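Local coordinates for protein myosin-I heavy chain (Dictyostelium discoideum, PDB 5EJY) that acts as an actin-based motor with ATPase activity in the early steps of phagocytosis and adhesion, and is represented here by a MyTH4-FERM unit of its tail, at residues L121-W126 against K161-S166; I436-P441 against E448-S453. All blocks are in the same frame, centred on the assembly; numbering follows the deposited sequence.

Interaction 1. Residues L121-W126 against K161-S166; sequences LNIRVW and KSVKDS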
loop_
_atom_site.group_PDB
_atom_site.type_symbol
_atom_site.label_atom_id
_atom_site.label_comp_id
_atom_site.label_asym_id
_atom_site.label_seq_id
_atom_site.Cartn_x
_atom_site.Cartn_y
_atom_site.Cartn_z
ATOM N N LEU A 121 28.980 -9.977 15.886
ATOM C CA LEU A 121 28.661 -8.577 16.118
ATOM C C LEU A 121 28.648 -7.807 14.804
ATOM O O LEU A 121 27.753 -6.984 14.569
ATOM C CB LEU A 121 29.644 -7.941 17.098
ATOM C CG LEU A 121 29.658 -8.534 18.508
ATOM C CD1 LEU A 121 30.587 -7.738 19.408
ATOM C CD2 LEU A 121 28.256 -8.578 19.090
ATOM N N ASN A 122 29.640 -8.073 13.955
ATOM C CA ASN A 122 29.729 -7.427 12.647
ATOM C C ASN A 122 28.445 -7.723 11.879
ATOM O O ASN A 122 27.890 -6.857 11.202
ATOM C CB ASN A 122 30.956 -7.936 11.875
ATOM C CG ASN A 122 31.552 -6.885 10.925
ATOM O OD1 ASN A 122 31.664 -5.708 11.271
ATOM N ND2 ASN A 122 31.949 -7.319 9.725
ATOM N N ILE A 123 27.967 -8.956 12.007
ATOM C CA ILE A 123 26.728 -9.373 11.361
ATOM C C ILE A 123 25.522 -8.565 11.856
ATOM O O ILE A 123 24.682 -8.141 11.060
ATOM C CB ILE A 123 26.482 -10.873 11.576
ATOM C CG1 ILE A 123 27.475 -11.684 10.737
ATOM C CG2 ILE A 123 25.059 -11.253 11.214
ATOM C CD1 ILE A 123 27.282 -13.185 10.844
ATOM N N ARG A 124 25.435 -8.363 13.167
ATOM C CA ARG A 124 24.381 -7.533 13.749
ATOM C C ARG A 124 24.426 -6.087 13.262
ATOM O O ARG A 124 23.377 -5.484 12.991
ATOM C CB ARG A 124 24.457 -7.562 15.275
ATOM C CG ARG A 124 23.948 -8.857 15.877
ATOM C CD ARG A 124 22.464 -9.014 15.603
ATOM N NE ARG A 124 21.961 -10.311 16.035
ATOM C CZ ARG A 124 21.821 -10.663 17.309
ATOM N NH1 ARG A 124 22.156 -9.811 18.271
ATOM N NH2 ARG A 124 21.355 -11.867 17.623
ATOM N N VAL A 125 25.625 -5.516 13.175
ATOM C CA VAL A 125 25.740 -4.137 12.711
ATOM C C VAL A 125 25.285 -4.046 11.260
ATOM O O VAL A 125 24.622 -3.092 10.882
ATOM C CB VAL A 125 27.171 -3.558 12.813
ATOM C CG1 VAL A 125 27.171 -2.095 12.347
ATOM C CG2 VAL A 125 27.690 -3.649 14.230
ATOM N N TRP A 126 25.629 -5.044 10.450
ATOM C CA TRP A 126 25.237 -5.011 9.040
ATOM C C TRP A 126 23.723 -5.214 8.836
ATOM O O TRP A 126 23.140 -4.672 7.891
ATOM C CB TRP A 126 26.092 -5.966 8.194
ATOM C CG TRP A 126 27.390 -5.318 7.800
ATOM C CD1 TRP A 126 28.614 -5.463 8.411
ATOM C CD2 TRP A 126 27.580 -4.375 6.743
ATOM N NE1 TRP A 126 29.549 -4.681 7.780
ATOM C CE2 TRP A 126 28.943 -4.002 6.753
ATOM C CE3 TRP A 126 26.731 -3.813 5.782
ATOM C CZ2 TRP A 126 29.475 -3.099 5.833
ATOM C CZ3 TRP A 126 27.255 -2.915 4.876
ATOM C CH2 TRP A 126 28.619 -2.566 4.902
ATOM N N LYS A 161 29.603 -14.493 4.399
ATOM C CA LYS A 161 28.559 -14.420 3.396
ATOM C C LYS A 161 27.452 -13.488 3.896
ATOM O O LYS A 161 26.880 -12.728 3.127
ATOM C CB LYS A 161 27.981 -15.812 3.120
ATOM C CG LYS A 161 26.791 -15.798 2.161
ATOM C CD LYS A 161 26.155 -17.178 2.024
ATOM C CE LYS A 161 24.773 -17.088 1.379
ATOM N NZ LYS A 161 24.799 -16.325 0.094
ATOM N N SER A 162 27.163 -13.562 5.189
ATOM C CA SER A 162 26.073 -12.786 5.788
ATOM C C SER A 162 26.283 -11.279 5.679
ATOM O O SER A 162 25.373 -10.544 5.285
ATOM C CB SER A 162 25.854 -13.205 7.245
ATOM O OG SER A 162 25.136 -12.211 7.960
ATOM N N VAL A 163 27.483 -10.814 6.020
ATOM C CA VAL A 163 27.815 -9.411 5.850
ATOM C C VAL A 163 27.750 -8.995 4.388
ATOM O O VAL A 163 27.233 -7.929 4.064
ATOM C CB VAL A 163 29.199 -9.063 6.435
ATOM C CG1 VAL A 163 29.650 -7.701 5.946
ATOM C CG2 VAL A 163 29.153 -9.116 7.949
ATOM N N LYS A 164 28.254 -9.832 3.489
ATOM C CA LYS A 164 28.255 -9.452 2.080
ATOM C C LYS A 164 26.836 -9.415 1.494
ATOM O O LYS A 164 26.538 -8.578 0.648
ATOM C CB LYS A 164 29.129 -10.381 1.241
ATOM C CG LYS A 164 29.381 -9.837 -0.156
ATOM C CD LYS A 164 30.464 -10.615 -0.883
ATOM C CE LYS A 164 31.839 -10.387 -0.262
ATOM N NZ LYS A 164 32.497 -9.156 -0.776
ATOM N N ASP A 165 25.989 -10.336 1.926
ATOM C CA ASP A 165 24.606 -10.371 1.450
ATOM C C ASP A 165 23.880 -9.127 1.957
ATOM O O ASP A 165 23.128 -8.494 1.221
ATOM C CB ASP A 165 23.877 -11.610 1.965
ATOM C CG ASP A 165 24.278 -12.892 1.233
ATOM O OD1 ASP A 165 24.776 -12.820 0.091
ATOM O OD2 ASP A 165 24.064 -13.972 1.810
ATOM N N SER A 166 24.118 -8.786 3.217
ATOM C CA SER A 166 23.530 -7.574 3.805
ATOM C C SER A 166 24.007 -6.314 3.105
ATOM O O SER A 166 23.219 -5.415 2.826
ATOM C CB SER A 166 23.835 -7.490 5.294
ATOM O OG SER A 166 23.110 -8.475 6.003
HETATM O O HOH W 1 24.495 -9.276 8.331
#
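V163 lies against W126, setting its CG1 methyl over one face of the indole. CG1 sits 3.5 Å from the centroid of the five-membered ring of W126 and 14° off the ring normal, a CH-pi contact displaced toward the CD1-NE1 rim. The first torsion of V163 (166°) places CG1 anti to the backbone N and leaves CG2 beside it; CG2 faces CD1 of W126 and also meets N122, whose ND2 comes within 3.8 Å as the two side chains cross at about a right angle. A branched valine suits this place because one methyl can lie on the ring while the other meets CD1 of W126 and ND2 of N122. Farther round the helix, the CG2 methyl of I123 rests on OG of S162 at 3.4 Å.

Beside this apolar patch a water joins the helices. It donates to O of I123 at 3.0 Å and hydrogen-bonds OG of S162 at 3.0 Å and OG of S166 at 2.8 Å, so three protein oxygens hold it. Two serines one turn apart suit the site: they are small, with CB of S166 4.0 Å from CB of W126, and each brings a hydroxyl to the water. N198 also hydrogen-bonds OG of S166, while L150 and T153 of helix 143-155 pack on W126. The helix axes run nearly parallel, 13° apart at 9.1 Å, and the contact joins helices 119-133 and 161-180 within the helical MyTH4 domain of the myosin tail.

Interaction 2. Residues I436-P441 against E448-S453; sequences INIYDP and ESVKYS
I436, I438 and V450 form the apolar centre of a beta hairpin in the FERM region, where strands 435-440 and 445-450 run antiparallel; the latter is an edge strand of a four-stranded sheet. On their shared face, CB of I436 is 3.9 Å from CB of V450, and CD1 of I438 reaches CG2 of V450 at 4.0 Å. The beta-branched residues suit extended strands and offer compact methyl surfaces. V450 has CG1 anti to its backbone N (chi1 178°), which leaves CG2 beside that N, on the side of I438. Just past the strand, the chain turns into a short 3-10 segment and Y452 folds back: its CE1 lies 3.5 Å from CG1 of I436. I491 of helix 484-499 packs on I436, and S495 and L498 of the same helix touch Y452, so the strand pair is joined to the C-terminal helix. The tyrosine OH is satisfied by O of N432.

Backbone bonds bind the apolar residues. I436 and V450 are a hydrogen-bonded pair, exchanging N-H and C=O in both directions at 2.7 Å between N of I436 and O of V450, and again between N of V450 and O of I436. Toward the hairpin's closed end, N of I438 donates to O of E448 at 2.9 Å. The aliphatic part of E448 lies alongside I438, while its carboxylate leads away to Y423 OH, a fitting use of glutamate where the sheet edge becomes partly exposed.

N437 and S449, a non-hydrogen-bonded pair, occupy the opposite face. ND2 of N437 is held by O of A430 on the adjoining strand, and OD1 of N437 comes 3.3 Å from OG of S449, a weak and unsettled bond.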
loop_
_atom_site.group_PDB
_atom_site.type_symbol
_atom_site.label_atom_id
_atom_site.label_comp_id
_atom_site.label_asym_id
_atom_site.label_seq_id
_atom_site.Cartn_x
_atom_site.Cartn_y
_atom_site.Cartn_z
ATOM N N ILE A 436 -18.330 13.498 -14.033
ATOM C CA ILE A 436 -18.575 13.204 -12.633
ATOM C C ILE A 436 -20.069 13.181 -12.394
ATOM O O ILE A 436 -20.719 14.224 -12.323
ATOM C CB ILE A 436 -17.932 14.264 -11.727
ATOM C CG1 ILE A 436 -16.434 14.373 -12.036
ATOM C CG2 ILE A 436 -18.167 13.908 -10.262
ATOM C CD1 ILE A 436 -15.763 15.584 -11.436
ATOM N N ASN A 437 -20.614 11.986 -12.258
ATOM C CA ASN A 437 -22.054 11.817 -12.202
ATOM C C ASN A 437 -22.619 11.706 -10.792
ATOM O O ASN A 437 -22.188 10.883 -9.985
ATOM C CB ASN A 437 -22.460 10.620 -13.060
ATOM C CG ASN A 437 -21.897 10.714 -14.463
ATOM O OD1 ASN A 437 -22.288 11.590 -15.231
ATOM N ND2 ASN A 437 -20.953 9.831 -14.798
ATOM N N ILE A 438 -23.585 12.559 -10.494
ATOM C CA ILE A 438 -24.273 12.496 -9.223
ATOM C C ILE A 438 -25.434 11.537 -9.375
ATOM O O ILE A 438 -26.318 11.735 -10.220
ATOM C CB ILE A 438 -24.793 13.896 -8.789
ATOM C CG1 ILE A 438 -23.617 14.874 -8.656
ATOM C CG2 ILE A 438 -25.550 13.785 -7.480
ATOM C CD1 ILE A 438 -24.018 16.363 -8.535
ATOM N N TYR A 439 -25.439 10.511 -8.533
ATOM C CA TYR A 439 -26.377 9.417 -8.651
ATOM C C TYR A 439 -27.098 9.228 -7.333
ATOM O O TYR A 439 -26.497 9.330 -6.262
ATOM C CB TYR A 439 -25.613 8.148 -9.019
ATOM C CG TYR A 439 -26.424 6.881 -9.070
ATOM C CD1 TYR A 439 -27.122 6.530 -10.218
ATOM C CD2 TYR A 439 -26.458 6.011 -7.990
ATOM C CE1 TYR A 439 -27.846 5.361 -10.283
ATOM C CE2 TYR A 439 -27.174 4.837 -8.046
ATOM C CZ TYR A 439 -27.869 4.516 -9.196
ATOM O OH TYR A 439 -28.594 3.347 -9.262
ATOM N N ASP A 440 -28.396 8.966 -7.404
ATOM C CA ASP A 440 -29.170 8.759 -6.190
ATOM C C ASP A 440 -29.466 7.283 -6.014
ATOM O O ASP A 440 -30.283 6.720 -6.746
ATOM C CB ASP A 440 -30.484 9.543 -6.248
ATOM C CG ASP A 440 -31.259 9.464 -4.956
ATOM O OD1 ASP A 440 -30.876 8.667 -4.075
ATOM O OD2 ASP A 440 -32.257 10.203 -4.816
ATOM N N PRO A 441 -28.820 6.650 -5.025
ATOM C CA PRO A 441 -28.980 5.204 -4.827
ATOM C C PRO A 441 -30.378 4.840 -4.320
ATOM O O PRO A 441 -30.791 3.688 -4.437
ATOM C CB PRO A 441 -27.899 4.872 -3.785
ATOM C CG PRO A 441 -27.663 6.146 -3.061
ATOM C CD PRO A 441 -27.869 7.245 -4.068
ATOM N N GLU A 448 -27.271 14.454 -12.223
ATOM C CA GLU A 448 -26.501 15.498 -12.882
ATOM C C GLU A 448 -25.175 14.950 -13.355
ATOM O O GLU A 448 -24.611 14.064 -12.717
ATOM C CB GLU A 448 -26.259 16.657 -11.906
ATOM C CG GLU A 448 -25.604 17.873 -12.526
ATOM C CD GLU A 448 -25.864 19.142 -11.721
ATOM O OE1 GLU A 448 -26.907 19.209 -11.030
ATOM O OE2 GLU A 448 -25.018 20.065 -11.774
ATOM N N SER A 449 -24.686 15.459 -14.481
ATOM C CA SER A 449 -23.361 15.090 -14.976
ATOM C C SER A 449 -22.426 16.283 -14.882
ATOM O O SER A 449 -22.514 17.224 -15.676
ATOM C CB SER A 449 -23.420 14.593 -16.422
ATOM O OG SER A 449 -22.108 14.393 -16.937
ATOM N N VAL A 450 -21.539 16.249 -13.899
ATOM C CA VAL A 450 -20.616 17.343 -13.661
ATOM C C VAL A 450 -19.386 17.203 -14.550
ATOM O O VAL A 450 -18.858 16.101 -14.723
ATOM C CB VAL A 450 -20.223 17.412 -12.171
ATOM C CG1 VAL A 450 -19.223 18.530 -11.931
ATOM C CG2 VAL A 450 -21.477 17.613 -11.315
ATOM N N LYS A 451 -18.943 18.314 -15.129
ATOM C CA LYS A 451 -17.878 18.282 -16.139
ATOM C C LYS A 451 -16.466 18.362 -15.562
ATOM O O LYS A 451 -16.180 19.225 -14.731
ATOM C CB LYS A 451 -18.056 19.444 -17.125
ATOM C CG LYS A 451 -19.369 19.452 -17.892
ATOM C CD LYS A 451 -19.501 20.774 -18.655
ATOM C CE LYS A 451 -20.931 21.023 -19.115
ATOM N NZ LYS A 451 -21.427 19.920 -19.985
ATOM N N TYR A 452 -15.571 17.500 -16.041
ATOM C CA TYR A 452 -14.154 17.621 -15.702
ATOM C C TYR A 452 -13.622 18.968 -16.164
ATOM O O TYR A 452 -12.724 19.540 -15.539
ATOM C CB TYR A 452 -13.326 16.491 -16.345
ATOM C CG TYR A 452 -13.665 15.114 -15.821
ATOM C CD1 TYR A 452 -13.340 14.740 -14.519
ATOM C CD2 TYR A 452 -14.307 14.182 -16.626
ATOM C CE1 TYR A 452 -13.648 13.464 -14.033
ATOM C CE2 TYR A 452 -14.616 12.915 -16.148
ATOM C CZ TYR A 452 -14.288 12.566 -14.848
ATOM O OH TYR A 452 -14.614 11.306 -14.379
ATOM N N SER A 453 -14.181 19.484 -17.258
ATOM C CA SER A 453 -13.690 20.740 -17.825
ATOM C C SER A 453 -13.997 21.942 -16.929
ATOM O O SER A 453 -13.419 23.016 -17.094
ATOM C CB SER A 453 -14.250 20.967 -19.235
ATOM O OG SER A 453 -15.654 21.076 -19.204
#

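How the interactions relate
Interactions 1 and 2 lie on opposite sides of the chain's centre, with their own centres about 57 Å apart, and they share no helix or strand. Both are largely buried. In interaction 1, two near-parallel helices of the MyTH4 domain meet mainly through side chains, with no direct hydrogen bond between the two segments and a water bridging one carbonyl and two serine hydroxyls. In interaction 2, neighbouring strands of the FERM part are bound by main-chain hydrogen bonds, with I436, I438, V450 and the aliphatic part of E448 on one face and N437 and S449 on the other. Its exposed S449 and partly exposed E448 mark the sheet's edge, while none of the residues touching in interaction 1 is fully exposed.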